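Local structure of quinoline 2-oxidoreductase large subunit (Pseudomonas putida, 1T3Q) at residues 48-53 and 107-112; 142-147 and 361-366; 55-60 and 103-108; 97-102 and 156-161; 288-293 and 701-706. The protein forms the molybdenum-bearing large subunit of a hydroxylase that oxidises quinoline at carbon 2, using Mo-molybdopterin cytosine dinucleotide as cofactor. All blocks are in the same frame, centred on the assembly; numbering follows the deposited sequence.

Contact 1 (48-53 and 107-112); sequences LRSPFA and GVTRFV. With SO4 (sulfate ion), chain M.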
# COMPACT_ATOMS: atom_id res chain seq x y z
N LEU B 48 -10.11 27.27 7.74
CA LEU B 48 -10.52 28.66 7.83
C LEU B 48 -9.45 29.22 8.76
O LEU B 48 -9.20 28.66 9.83
CB LEU B 48 -11.90 28.81 8.48
CG LEU B 48 -12.28 30.27 8.79
CD1 LEU B 48 -12.28 31.09 7.50
CD2 LEU B 48 -13.65 30.31 9.45
N ARG B 49 -8.82 30.32 8.36
CA ARG B 49 -7.75 30.91 9.16
C ARG B 49 -8.08 32.29 9.70
O ARG B 49 -9.00 32.96 9.23
CB ARG B 49 -6.48 30.98 8.32
CG ARG B 49 -6.05 29.62 7.81
CD ARG B 49 -4.99 29.71 6.73
NE ARG B 49 -4.67 28.36 6.25
CZ ARG B 49 -3.78 27.56 6.83
NH1 ARG B 49 -3.11 27.96 7.90
NH2 ARG B 49 -3.59 26.34 6.35
N SER B 50 -7.31 32.69 10.70
CA SER B 50 -7.47 33.99 11.33
C SER B 50 -7.06 35.11 10.38
O SER B 50 -6.02 35.03 9.72
CB SER B 50 -6.63 34.06 12.60
OG SER B 50 -6.55 35.39 13.09
N PRO B 51 -7.89 36.16 10.29
CA PRO B 51 -7.58 37.29 9.41
C PRO B 51 -6.90 38.39 10.22
O PRO B 51 -6.59 39.47 9.71
CB PRO B 51 -8.96 37.70 8.90
CG PRO B 51 -9.80 37.49 10.12
CD PRO B 51 -9.31 36.18 10.69
N PHE B 52 -6.68 38.11 11.51
CA PHE B 52 -6.05 39.07 12.41
C PHE B 52 -4.80 38.53 13.07
O PHE B 52 -4.70 37.34 13.37
CB PHE B 52 -7.04 39.51 13.50
CG PHE B 52 -8.29 40.15 12.96
CD1 PHE B 52 -9.50 39.47 12.98
CD2 PHE B 52 -8.24 41.43 12.42
CE1 PHE B 52 -10.66 40.06 12.47
CE2 PHE B 52 -9.39 42.03 11.91
CZ PHE B 52 -10.60 41.34 11.93
N ALA B 53 -3.84 39.42 13.32
CA ALA B 53 -2.58 39.05 13.96
C ALA B 53 -2.81 38.62 15.41
O ALA B 53 -2.13 37.73 15.91
CB ALA B 53 -1.61 40.22 13.90
N GLY B 107 -10.52 30.40 21.33
CA GLY B 107 -10.79 31.58 22.14
C GLY B 107 -9.95 32.78 21.75
O GLY B 107 -10.36 33.92 21.96
N VAL B 108 -8.77 32.53 21.18
CA VAL B 108 -7.89 33.61 20.76
C VAL B 108 -6.97 33.14 19.64
O VAL B 108 -6.57 31.98 19.61
CB VAL B 108 -7.02 34.10 21.95
CG1 VAL B 108 -6.18 32.96 22.48
CG2 VAL B 108 -6.14 35.26 21.52
N THR B 109 -6.67 34.03 18.70
CA THR B 109 -5.76 33.70 17.60
C THR B 109 -4.52 34.55 17.82
O THR B 109 -4.61 35.69 18.28
CB THR B 109 -6.38 33.99 16.21
OG1 THR B 109 -6.67 35.39 16.08
CG2 THR B 109 -7.67 33.21 16.05
N ARG B 110 -3.35 34.01 17.48
CA ARG B 110 -2.11 34.74 17.71
C ARG B 110 -1.27 35.10 16.49
O ARG B 110 -0.12 35.50 16.62
CB ARG B 110 -1.28 33.99 18.73
CG ARG B 110 -2.05 33.70 20.02
CD ARG B 110 -1.14 33.21 21.12
NE ARG B 110 -1.82 33.00 22.39
CZ ARG B 110 -2.43 31.88 22.75
NH1 ARG B 110 -3.02 31.80 23.94
NH2 ARG B 110 -2.43 30.83 21.94
N PHE B 111 -1.85 34.96 15.30
CA PHE B 111 -1.17 35.35 14.07
C PHE B 111 -2.07 35.13 12.87
O PHE B 111 -2.89 34.21 12.85
CB PHE B 111 0.19 34.62 13.92
CG PHE B 111 0.09 33.16 13.57
CD1 PHE B 111 -0.00 32.75 12.23
CD2 PHE B 111 0.14 32.19 14.56
CE1 PHE B 111 -0.04 31.40 11.90
CE2 PHE B 111 0.10 30.83 14.23
CZ PHE B 111 0.01 30.43 12.90
N VAL B 112 -1.94 36.01 11.88
CA VAL B 112 -2.74 35.89 10.67
C VAL B 112 -2.35 34.58 10.02
O VAL B 112 -1.17 34.34 9.75
CB VAL B 112 -2.44 37.05 9.69
CG1 VAL B 112 -3.18 36.83 8.38
CG2 VAL B 112 -2.86 38.37 10.32
S SO4 M . -4.61 28.46 24.30
O1 SO4 M . -4.47 29.62 25.20
O2 SO4 M . -5.96 28.46 23.70
O3 SO4 M . -3.59 28.55 23.22
O4 SO4 M . -4.41 27.21 25.06
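In the a/b hammerhead domain, just past the end of strand 43-49, the hydroxyl of Ser50 meets that of Thr109 on the short strand 108-109. Thr109 OG1 donates to Ser50 OG at 3.0 Å, and Ser50 OG in turn donates to Phe52 O at 2.7 Å, in the carbonyl plane and on a lone pair. Ser50 OG is placed between the two by its anti setting to the backbone N (chi1 168°), beside the carbonyl carbon. Beside the hydroxyls the carbons also touch, Ser50 CB lying 3.7 Å from Thr109 CG2. An alanine in place of Ser50 would probably leave Thr109 OG1 without this acceptor and the Phe52 carbonyl without this donor, so that the turn could shift. At the other end of the contact the CG2 branch of Val112 presses against the peptide between Phe52 and Ala53, 3.3 Å from Ala53 N. Its backbone adds a CA-H...O contact, Val112 CA to Ser50 O at 3.5 Å. Arg110 turns the other way. Its guanidinium grips a sulfate ion, probably from the crystallisation liquor, through NH1 to O1 and NH2 to O3, each 2.9 Å, while Val108 CG1 lies over one face near the rim. The same group also reaches Tyr326 OH and makes a salt bridge with Asp159, which would favour its charged form. The whole illustrates how a turn at a strand end is fixed by side-chain hydroxyls linked in sequence to a backbone carbonyl, here within the hammerhead domain found in the xanthine dehydrogenase family.

Contact 2 (142-147 and 361-366); sequences PAVTGI and ATNKCP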
# COMPACT_ATOMS: atom_id res chain seq x y z
N PRO B 142 -4.39 44.30 20.48
CA PRO B 142 -3.10 44.87 20.09
C PRO B 142 -2.13 43.72 19.85
O PRO B 142 -2.02 42.80 20.66
CB PRO B 142 -2.72 45.73 21.29
CG PRO B 142 -3.41 45.05 22.44
CD PRO B 142 -4.76 44.72 21.85
N ALA B 143 -1.43 43.77 18.72
CA ALA B 143 -0.49 42.72 18.36
C ALA B 143 0.95 43.18 18.43
O ALA B 143 1.23 44.38 18.36
CB ALA B 143 -0.81 42.20 16.97
N VAL B 144 1.86 42.23 18.57
CA VAL B 144 3.29 42.52 18.61
C VAL B 144 3.72 42.31 17.16
O VAL B 144 3.75 41.19 16.66
CB VAL B 144 4.04 41.55 19.53
CG1 VAL B 144 5.53 41.84 19.49
CG2 VAL B 144 3.51 41.69 20.96
N THR B 145 4.06 43.41 16.50
CA THR B 145 4.41 43.38 15.09
C THR B 145 5.89 43.29 14.73
O THR B 145 6.24 43.26 13.55
CB THR B 145 3.83 44.61 14.39
OG1 THR B 145 4.34 45.79 15.02
CG2 THR B 145 2.31 44.61 14.50
N GLY B 146 6.75 43.24 15.74
CA GLY B 146 8.17 43.16 15.45
C GLY B 146 9.03 43.12 16.70
O GLY B 146 8.54 43.25 17.82
N ILE B 147 10.33 42.94 16.49
CA ILE B 147 11.30 42.87 17.58
C ILE B 147 11.27 44.09 18.48
O ILE B 147 11.31 43.97 19.70
CB ILE B 147 12.72 42.67 17.01
CG1 ILE B 147 12.84 41.25 16.44
CG2 ILE B 147 13.76 42.91 18.09
CD1 ILE B 147 14.15 41.00 15.71
N ALA B 361 8.82 36.65 21.07
CA ALA B 361 7.57 36.23 20.47
C ALA B 361 6.90 37.42 19.81
O ALA B 361 6.92 38.54 20.34
CB ALA B 361 6.65 35.64 21.53
N THR B 362 6.33 37.19 18.63
CA THR B 362 5.64 38.23 17.88
C THR B 362 4.38 37.56 17.34
O THR B 362 4.30 36.34 17.29
CB THR B 362 6.49 38.74 16.69
OG1 THR B 362 6.79 37.64 15.82
CG2 THR B 362 7.78 39.37 17.18
N ASN B 363 3.40 38.35 16.94
CA ASN B 363 2.18 37.77 16.41
C ASN B 363 2.31 37.49 14.91
O ASN B 363 1.70 38.14 14.07
CB ASN B 363 0.99 38.69 16.71
CG ASN B 363 0.64 38.69 18.19
OD1 ASN B 363 0.81 39.70 18.88
ND2 ASN B 363 0.18 37.56 18.69
N LYS B 364 3.14 36.49 14.61
CA LYS B 364 3.41 36.06 13.24
C LYS B 364 3.52 34.55 13.31
O LYS B 364 3.54 33.98 14.41
CB LYS B 364 4.73 36.64 12.76
CG LYS B 364 4.79 38.16 12.80
CD LYS B 364 6.18 38.67 12.46
CE LYS B 364 6.22 40.19 12.58
NZ LYS B 364 7.54 40.75 12.21
N CYS B 365 3.58 33.87 12.17
CA CYS B 365 3.69 32.43 12.26
C CYS B 365 5.05 32.14 12.88
O CYS B 365 5.99 32.94 12.76
CB CYS B 365 3.57 31.78 10.88
SG CYS B 365 5.04 31.91 9.90
N PRO B 366 5.17 31.02 13.59
CA PRO B 366 6.46 30.69 14.21
C PRO B 366 7.64 30.63 13.26
O PRO B 366 7.52 30.20 12.11
CB PRO B 366 6.19 29.35 14.90
CG PRO B 366 4.92 28.84 14.29
CD PRO B 366 4.13 30.07 13.99
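Asn363, the centre of an inverse gamma turn, grips both polar backbone atoms of Val144, one with its side chain and one with its main chain. Val144 N donates to Asn363 OD1 at 2.8 Å, nearly straight and on a lone pair in the carboxamide plane. In return Asn363 N donates to Val144 O at 2.9 Å, also close to straight. With CG of Asn363 beside its own backbone N, anti to the carbonyl carbon (chi1 -71°), the side-chain bond falls next to the main-chain one. Two loops are thus paired without any regular strand. The carboxamide is further fixed through its nitrogen, which is bonded to two backbone carbonyls outside these loops. Around this polar pair lie small side chains: Ala143 CB rests 3.5 Å from Asn363 OD1, and the side chains of Val144 and Asn363 cross at about a right angle. Val144 CG1 touches Thr362 CG2 at 4.1 Å. Lys364, extended beyond CG, carries NZ to Thr145 O for a weak bond of 3.1 Å, but its salt bridge is with Asp322, which also accepts from Thr362 OG1. Gly146 N is buried with no partner in the model. Gly146 is the N-cap of helix 147-152, whose first residue, Ile147, packs on strand 312-322; the contact therefore ties the passage from strand 135-140 into that helix to the loop leaving strand 352-360.

Contact 3 (55-60 and 103-108); sequences ARIVSI and LLANGV
Ile57 places CG1 beside its backbone N, anti to the carbonyl carbon (chi1 -60°), and the extended chain beyond it brings CD1 to 4.0 Å from Ala105 CB. On Val108 it is CG2 that lies anti to the backbone N, and this branch comes within 3.3 Å of Ala55 O. Between these two side-chain touches the backbones meet as an antiparallel edge. Arg56 and Val108 form a non-hydrogen-bonded pair with 4.2 Å between their CA atoms, and both side chains leave on the same face of the sheet, while Ile57, itself buried, points toward 103-108. Ile57 N donates to Gly107 O at 2.7 Å; the bond is straight at the hydrogen (174°), yet the donor stands 59° out of the carbonyl plane. Two CA-H...O contacts accompany it: Val108 CA to Ala55 O at 3.2 Å and Arg56 CA to Gly107 O at 3.5 Å. Gly107 takes a backbone conformation in which a side chain would collide with the preceding carbonyl oxygen, which explains the glycine here. Arg56 passes its CG by Gly107 O, also at 3.5 Å, before bending to a salt bridge with Glu139 on strand 135-140. Within these two segments, then, the edge rests on a single short backbone bond backed by C-H...O contacts, and a backbone bond between Ala55 and Thr109 continues the pairing; Ile57 and Ala105 bury an apolar touch, while Arg56, exposed, shares its face with Val108 and finds its charge partner in Glu139.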
# COMPACT_ATOMS: atom_id res chain seq x y z
N ALA B 55 -6.33 38.35 18.07
CA ALA B 55 -7.74 38.64 18.30
C ALA B 55 -8.43 37.61 19.16
O ALA B 55 -8.09 36.42 19.15
CB ALA B 55 -8.47 38.75 16.96
N ARG B 56 -9.42 38.07 19.93
CA ARG B 56 -10.19 37.17 20.76
C ARG B 56 -11.28 36.61 19.85
O ARG B 56 -11.81 37.34 19.01
CB ARG B 56 -10.82 37.93 21.93
CG ARG B 56 -11.56 37.05 22.92
CD ARG B 56 -12.00 37.86 24.13
NE ARG B 56 -13.15 38.71 23.86
CZ ARG B 56 -14.40 38.27 23.78
NH1 ARG B 56 -15.39 39.12 23.53
NH2 ARG B 56 -14.67 36.99 23.97
N ILE B 57 -11.59 35.33 20.00
CA ILE B 57 -12.64 34.73 19.19
C ILE B 57 -13.91 34.77 20.03
O ILE B 57 -14.10 33.95 20.93
CB ILE B 57 -12.29 33.26 18.84
CG1 ILE B 57 -10.98 33.22 18.05
CG2 ILE B 57 -13.42 32.65 18.03
CD1 ILE B 57 -10.51 31.82 17.71
N VAL B 58 -14.76 35.75 19.73
CA VAL B 58 -16.01 35.92 20.45
C VAL B 58 -16.95 34.73 20.24
O VAL B 58 -17.45 34.15 21.20
CB VAL B 58 -16.73 37.20 20.00
CG1 VAL B 58 -18.04 37.36 20.76
CG2 VAL B 58 -15.83 38.41 20.24
N SER B 59 -17.17 34.36 18.98
CA SER B 59 -18.05 33.25 18.68
C SER B 59 -17.79 32.65 17.31
O SER B 59 -17.20 33.31 16.45
CB SER B 59 -19.52 33.70 18.75
OG SER B 59 -19.79 34.66 17.74
N ILE B 60 -18.23 31.42 17.12
CA ILE B 60 -18.09 30.72 15.85
C ILE B 60 -19.35 29.91 15.58
O ILE B 60 -19.81 29.15 16.43
CB ILE B 60 -16.88 29.75 15.86
CG1 ILE B 60 -15.58 30.53 16.08
CG2 ILE B 60 -16.81 29.00 14.53
CD1 ILE B 60 -14.34 29.66 16.08
N LEU B 103 -3.62 23.12 18.17
CA LEU B 103 -3.77 22.73 16.77
C LEU B 103 -4.67 23.75 16.08
O LEU B 103 -4.43 24.14 14.93
CB LEU B 103 -4.33 21.32 16.67
CG LEU B 103 -3.53 20.27 17.46
CD1 LEU B 103 -4.05 18.88 17.14
CD2 LEU B 103 -2.04 20.37 17.11
N LEU B 104 -5.72 24.17 16.78
CA LEU B 104 -6.65 25.17 16.28
C LEU B 104 -6.77 26.24 17.35
O LEU B 104 -6.83 25.92 18.54
CB LEU B 104 -8.03 24.57 16.03
CG LEU B 104 -8.44 24.30 14.59
CD1 LEU B 104 -7.53 23.24 13.99
CD2 LEU B 104 -9.89 23.83 14.56
N ALA B 105 -6.80 27.50 16.95
CA ALA B 105 -6.94 28.58 17.92
C ALA B 105 -8.22 28.30 18.69
O ALA B 105 -9.21 27.83 18.12
CB ALA B 105 -7.04 29.92 17.21
N ASN B 106 -8.20 28.56 20.00
CA ASN B 106 -9.39 28.32 20.82
C ASN B 106 -9.60 29.52 21.72
O ASN B 106 -8.94 29.66 22.75
CB ASN B 106 -9.21 27.06 21.67
CG ASN B 106 -10.51 26.62 22.34
OD1 ASN B 106 -10.53 25.67 23.12
ND2 ASN B 106 -11.60 27.32 22.04
N GLY B 107 -10.52 30.40 21.33
CA GLY B 107 -10.79 31.58 22.14
C GLY B 107 -9.95 32.78 21.75
O GLY B 107 -10.36 33.92 21.96
N VAL B 108 -8.77 32.53 21.18
CA VAL B 108 -7.89 33.61 20.76
C VAL B 108 -6.97 33.14 19.64
O VAL B 108 -6.57 31.98 19.61
CB VAL B 108 -7.02 34.10 21.95
CG1 VAL B 108 -6.18 32.96 22.48
CG2 VAL B 108 -6.14 35.26 21.52

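Contact 4 (97-102 and 156-161); sequences QTTIQP and RANDTL
Apolar contact comes first, and Leu161 carries it. With CG set beside its backbone N (chi1 -54°), the side chain reaches across to strand 99-101, where CD2 meets Thr99 CG2 at 3.8 Å and CD1 touches the same methyl at 4.1 Å. CD2 also sits close to a carbonyl, 3.3 Å from Thr98 O. Gln97 adds the amide carbon of its extended chain, which crosses that of Leu161 obliquely, CD of Gln97 standing 4.1 Å from Leu161 CB. An alanine in place of Gln97 would probably open a gap beside Leu161 CB and leave that side of the leucine less firmly packed. Among the polar contacts, no direct hydrogen bond joins the two segments, but a water bridges them, accepting from Ile100 N at 3.1 Å and pairing with Thr160 OG1 at 2.8 Å. Other bonds shape the parts that meet. Leu161 N closes the turn on Asn158 O, and Arg156 NH2 donates to Leu161 O at 2.7 Å, on a lone pair although the oxygen is tilted 32° from the guanidinium plane. Thr99 OG1 accepts from Asn327 N, leaving its methyl to the leucine. The arrangement is that of a type I turn, Asn158 to Leu161, whose last residue plugs its side chain against a two-stranded antiparallel sheet, 87-89 with 99-101; here it joins the hammerhead region to the chain that leads into strand 165-170.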
# COMPACT_ATOMS: atom_id res chain seq x y z
N GLN B 97 11.30 29.80 27.66
CA GLN B 97 9.87 29.74 27.88
C GLN B 97 9.19 28.73 26.97
O GLN B 97 9.14 28.91 25.75
CB GLN B 97 9.23 31.12 27.67
CG GLN B 97 9.57 32.14 28.75
CD GLN B 97 8.58 33.29 28.77
OE1 GLN B 97 8.81 34.34 28.17
NE2 GLN B 97 7.46 33.08 29.45
N THR B 98 8.65 27.68 27.57
CA THR B 98 7.96 26.64 26.83
C THR B 98 6.68 27.20 26.22
O THR B 98 6.07 28.10 26.79
CB THR B 98 7.55 25.47 27.76
OG1 THR B 98 8.73 24.80 28.23
CG2 THR B 98 6.66 24.49 27.03
N THR B 99 6.29 26.69 25.06
CA THR B 99 5.05 27.12 24.45
C THR B 99 4.28 25.87 24.09
O THR B 99 4.86 24.81 23.86
CB THR B 99 5.26 27.97 23.17
OG1 THR B 99 6.01 27.22 22.21
CG2 THR B 99 5.97 29.28 23.49
N ILE B 100 2.96 25.99 24.09
CA ILE B 100 2.09 24.89 23.71
C ILE B 100 1.24 25.49 22.61
O ILE B 100 0.43 26.38 22.87
CB ILE B 100 1.19 24.45 24.89
CG1 ILE B 100 2.06 23.98 26.06
CG2 ILE B 100 0.26 23.33 24.43
CD1 ILE B 100 1.27 23.43 27.24
N GLN B 101 1.46 25.06 21.38
CA GLN B 101 0.68 25.61 20.28
C GLN B 101 -0.56 24.77 20.05
O GLN B 101 -0.47 23.58 19.75
CB GLN B 101 1.51 25.66 18.99
CG GLN B 101 0.70 26.13 17.79
CD GLN B 101 1.52 26.23 16.51
OE1 GLN B 101 2.70 25.88 16.48
NE2 GLN B 101 0.89 26.71 15.44
N PRO B 102 -1.74 25.38 20.20
CA PRO B 102 -2.96 24.61 19.98
C PRO B 102 -3.08 24.29 18.49
O PRO B 102 -2.66 25.09 17.64
CB PRO B 102 -4.05 25.55 20.48
CG PRO B 102 -3.52 26.90 20.07
CD PRO B 102 -2.04 26.81 20.45
N ARG B 156 1.55 41.91 24.54
CA ARG B 156 2.18 40.60 24.71
C ARG B 156 1.66 39.70 23.58
O ARG B 156 0.46 39.51 23.43
CB ARG B 156 1.81 40.01 26.08
CG ARG B 156 2.57 38.73 26.43
CD ARG B 156 2.32 38.28 27.88
NE ARG B 156 2.77 39.28 28.85
CZ ARG B 156 2.88 39.07 30.16
NH1 ARG B 156 3.29 40.04 30.96
NH2 ARG B 156 2.59 37.88 30.67
N ALA B 157 2.58 39.15 22.79
CA ALA B 157 2.22 38.29 21.67
C ALA B 157 1.47 37.03 22.06
O ALA B 157 0.42 36.71 21.48
CB ALA B 157 3.47 37.91 20.87
N ASN B 158 2.00 36.31 23.04
CA ASN B 158 1.41 35.06 23.50
C ASN B 158 1.08 35.19 24.99
O ASN B 158 1.97 35.19 25.83
CB ASN B 158 2.41 33.93 23.25
CG ASN B 158 1.83 32.55 23.53
OD1 ASN B 158 2.17 31.58 22.85
ND2 ASN B 158 0.99 32.46 24.55
N ASP B 159 -0.21 35.30 25.30
CA ASP B 159 -0.66 35.48 26.68
C ASP B 159 -0.37 34.35 27.66
O ASP B 159 -0.58 34.51 28.86
CB ASP B 159 -2.16 35.82 26.73
CG ASP B 159 -3.03 34.76 26.09
OD1 ASP B 159 -2.70 33.56 26.16
OD2 ASP B 159 -4.08 35.13 25.52
N THR B 160 0.09 33.20 27.17
CA THR B 160 0.41 32.10 28.07
C THR B 160 1.84 32.25 28.56
O THR B 160 2.31 31.48 29.40
CB THR B 160 0.30 30.72 27.37
OG1 THR B 160 1.32 30.61 26.37
CG2 THR B 160 -1.07 30.56 26.72
N LEU B 161 2.54 33.26 28.04
CA LEU B 161 3.93 33.49 28.42
C LEU B 161 4.10 34.69 29.34
O LEU B 161 3.21 35.53 29.47
CB LEU B 161 4.80 33.71 27.18
CG LEU B 161 4.78 32.66 26.07
CD1 LEU B 161 5.74 33.06 24.97
CD2 LEU B 161 5.16 31.31 26.64
O HOH W 1 2.10 27.96 26.30

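Contact 5 (288-293 and 701-706); sequences NFLGAT and GQLVTT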
# COMPACT_ATOMS: atom_id res chain seq x y z
N ASN B 288 1.02 27.71 2.49
CA ASN B 288 2.43 27.46 2.79
C ASN B 288 3.07 28.75 3.30
O ASN B 288 3.91 28.72 4.20
CB ASN B 288 3.19 26.96 1.57
CG ASN B 288 4.53 26.35 1.93
OD1 ASN B 288 4.61 25.20 2.39
ND2 ASN B 288 5.59 27.12 1.74
N PHE B 289 2.67 29.88 2.73
CA PHE B 289 3.21 31.16 3.19
C PHE B 289 2.57 31.57 4.52
O PHE B 289 3.25 32.07 5.41
CB PHE B 289 2.96 32.27 2.16
CG PHE B 289 3.92 32.24 1.00
CD1 PHE B 289 3.46 32.02 -0.30
CD2 PHE B 289 5.28 32.42 1.20
CE1 PHE B 289 4.35 31.97 -1.37
CE2 PHE B 289 6.18 32.37 0.14
CZ PHE B 289 5.72 32.14 -1.15
N LEU B 290 1.28 31.31 4.66
CA LEU B 290 0.53 31.67 5.87
C LEU B 290 0.75 30.82 7.11
O LEU B 290 0.97 31.36 8.20
CB LEU B 290 -0.97 31.67 5.57
CG LEU B 290 -1.59 32.85 4.83
CD1 LEU B 290 -2.99 32.47 4.36
CD2 LEU B 290 -1.62 34.07 5.73
N GLY B 291 0.68 29.51 6.96
CA GLY B 291 0.78 28.63 8.11
C GLY B 291 1.90 27.63 8.28
O GLY B 291 1.77 26.72 9.11
N ALA B 292 2.98 27.74 7.52
CA ALA B 292 4.09 26.82 7.70
C ALA B 292 4.98 27.57 8.68
O ALA B 292 4.52 28.00 9.74
CB ALA B 292 4.81 26.58 6.38
N THR B 293 6.25 27.73 8.35
CA THR B 293 7.16 28.49 9.20
C THR B 293 7.92 29.43 8.27
O THR B 293 7.94 29.22 7.06
CB THR B 293 8.20 27.58 9.92
OG1 THR B 293 8.84 26.73 8.96
CG2 THR B 293 7.53 26.72 10.98
N GLY B 701 0.42 43.51 11.19
CA GLY B 701 0.54 42.08 11.35
C GLY B 701 -0.06 41.29 10.20
O GLY B 701 -0.16 40.07 10.28
N GLN B 702 -0.48 41.97 9.14
CA GLN B 702 -1.04 41.27 8.00
C GLN B 702 0.11 40.73 7.15
O GLN B 702 1.15 41.38 7.02
CB GLN B 702 -1.91 42.21 7.15
CG GLN B 702 -3.19 42.67 7.84
CD GLN B 702 -4.15 41.52 8.12
OE1 GLN B 702 -4.70 41.42 9.21
NE2 GLN B 702 -4.35 40.66 7.13
N LEU B 703 -0.08 39.54 6.60
CA LEU B 703 0.94 38.93 5.76
C LEU B 703 0.65 39.44 4.35
O LEU B 703 -0.34 39.03 3.73
CB LEU B 703 0.81 37.40 5.80
CG LEU B 703 2.07 36.54 5.65
CD1 LEU B 703 1.64 35.15 5.22
CD2 LEU B 703 3.03 37.13 4.64
N VAL B 704 1.49 40.32 3.84
CA VAL B 704 1.28 40.89 2.52
C VAL B 704 1.86 40.06 1.37
O VAL B 704 1.59 40.33 0.21
CB VAL B 704 1.83 42.33 2.43
CG1 VAL B 704 1.23 43.17 3.56
CG2 VAL B 704 3.33 42.33 2.53
N THR B 705 2.66 39.06 1.71
CA THR B 705 3.26 38.20 0.68
C THR B 705 2.73 36.77 0.84
O THR B 705 3.18 36.03 1.71
CB THR B 705 4.80 38.19 0.79
OG1 THR B 705 5.19 37.80 2.11
CG2 THR B 705 5.38 39.57 0.49
N THR B 706 1.78 36.39 -0.01
CA THR B 706 1.21 35.05 0.06
C THR B 706 1.16 34.36 -1.30
O THR B 706 0.58 33.29 -1.43
CB THR B 706 -0.23 35.06 0.65
OG1 THR B 706 -1.06 35.93 -0.13
CG2 THR B 706 -0.23 35.54 2.10
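The ring of Phe289 is met obliquely by two backbone carbonyls, those of Thr705 and Thr706. Thr706 O comes to 3.3 Å from CD1, while Thr705 O lies 3.9 Å from CG. The ring of Tyr711 meets the same phenyl group with the planes about 55° apart. The two oxygens fare differently: Thr706 O accepts from Gln286 NE2, whereas Thr705 O is buried with no partner in the model, its nearest neighbours on Phe289 being CB and CG. Leu703 and Leu290 supply the apolar half. Leu290 CD2 and Leu703 CD1 are 3.5 Å apart, tighter than usual van der Waals contact, and Leu703 has a chi1 of -148°, off the staggered positions, in keeping with some strain there. The same methyl, Leu703 CD1, also reaches the helix backbone at Phe289 O, again at 3.5 Å, and lies 4.4 Å from Phe289 CB. Thr706 turns CG2 to Leu290 CG at 4.1 Å, from beside its own backbone N and anti to the carbonyl carbon. Thr705 instead sends its hydroxyl to Ile696 N, within its own part of the chain. The contact is an example of a helix end packed against an irregular loop: helix 285-291 meets the connection between helix 672-692 and strand 722-726, and Ile257 of the neighbouring medium subunit packs on Val704 and Thr705 of that loop.

How the contacts relate
Contacts 1 and 3 share Gly107 and Val108, their centres are 7 Å apart, and a probable hydrogen bond from Thr109 N to Ala55 O, 2.8 Å, joins them. Asn363 of contact 2 acts as a junction: its ND2 lies 2.9 Å from Arg110 O of contact 1 and equally far from Ala157 O of contact 4. Contact 5 joins on through Gly701, whose CA is 3.8 Å from Ala53 CB, but has no touch with contact 3, about 19 Å away between centres. In contact 5 the Phe289 side chain is about 13 Å from FAD and about 14 Å from an iron-sulfur cluster. None of the five includes a residue lining the molybdenum ion.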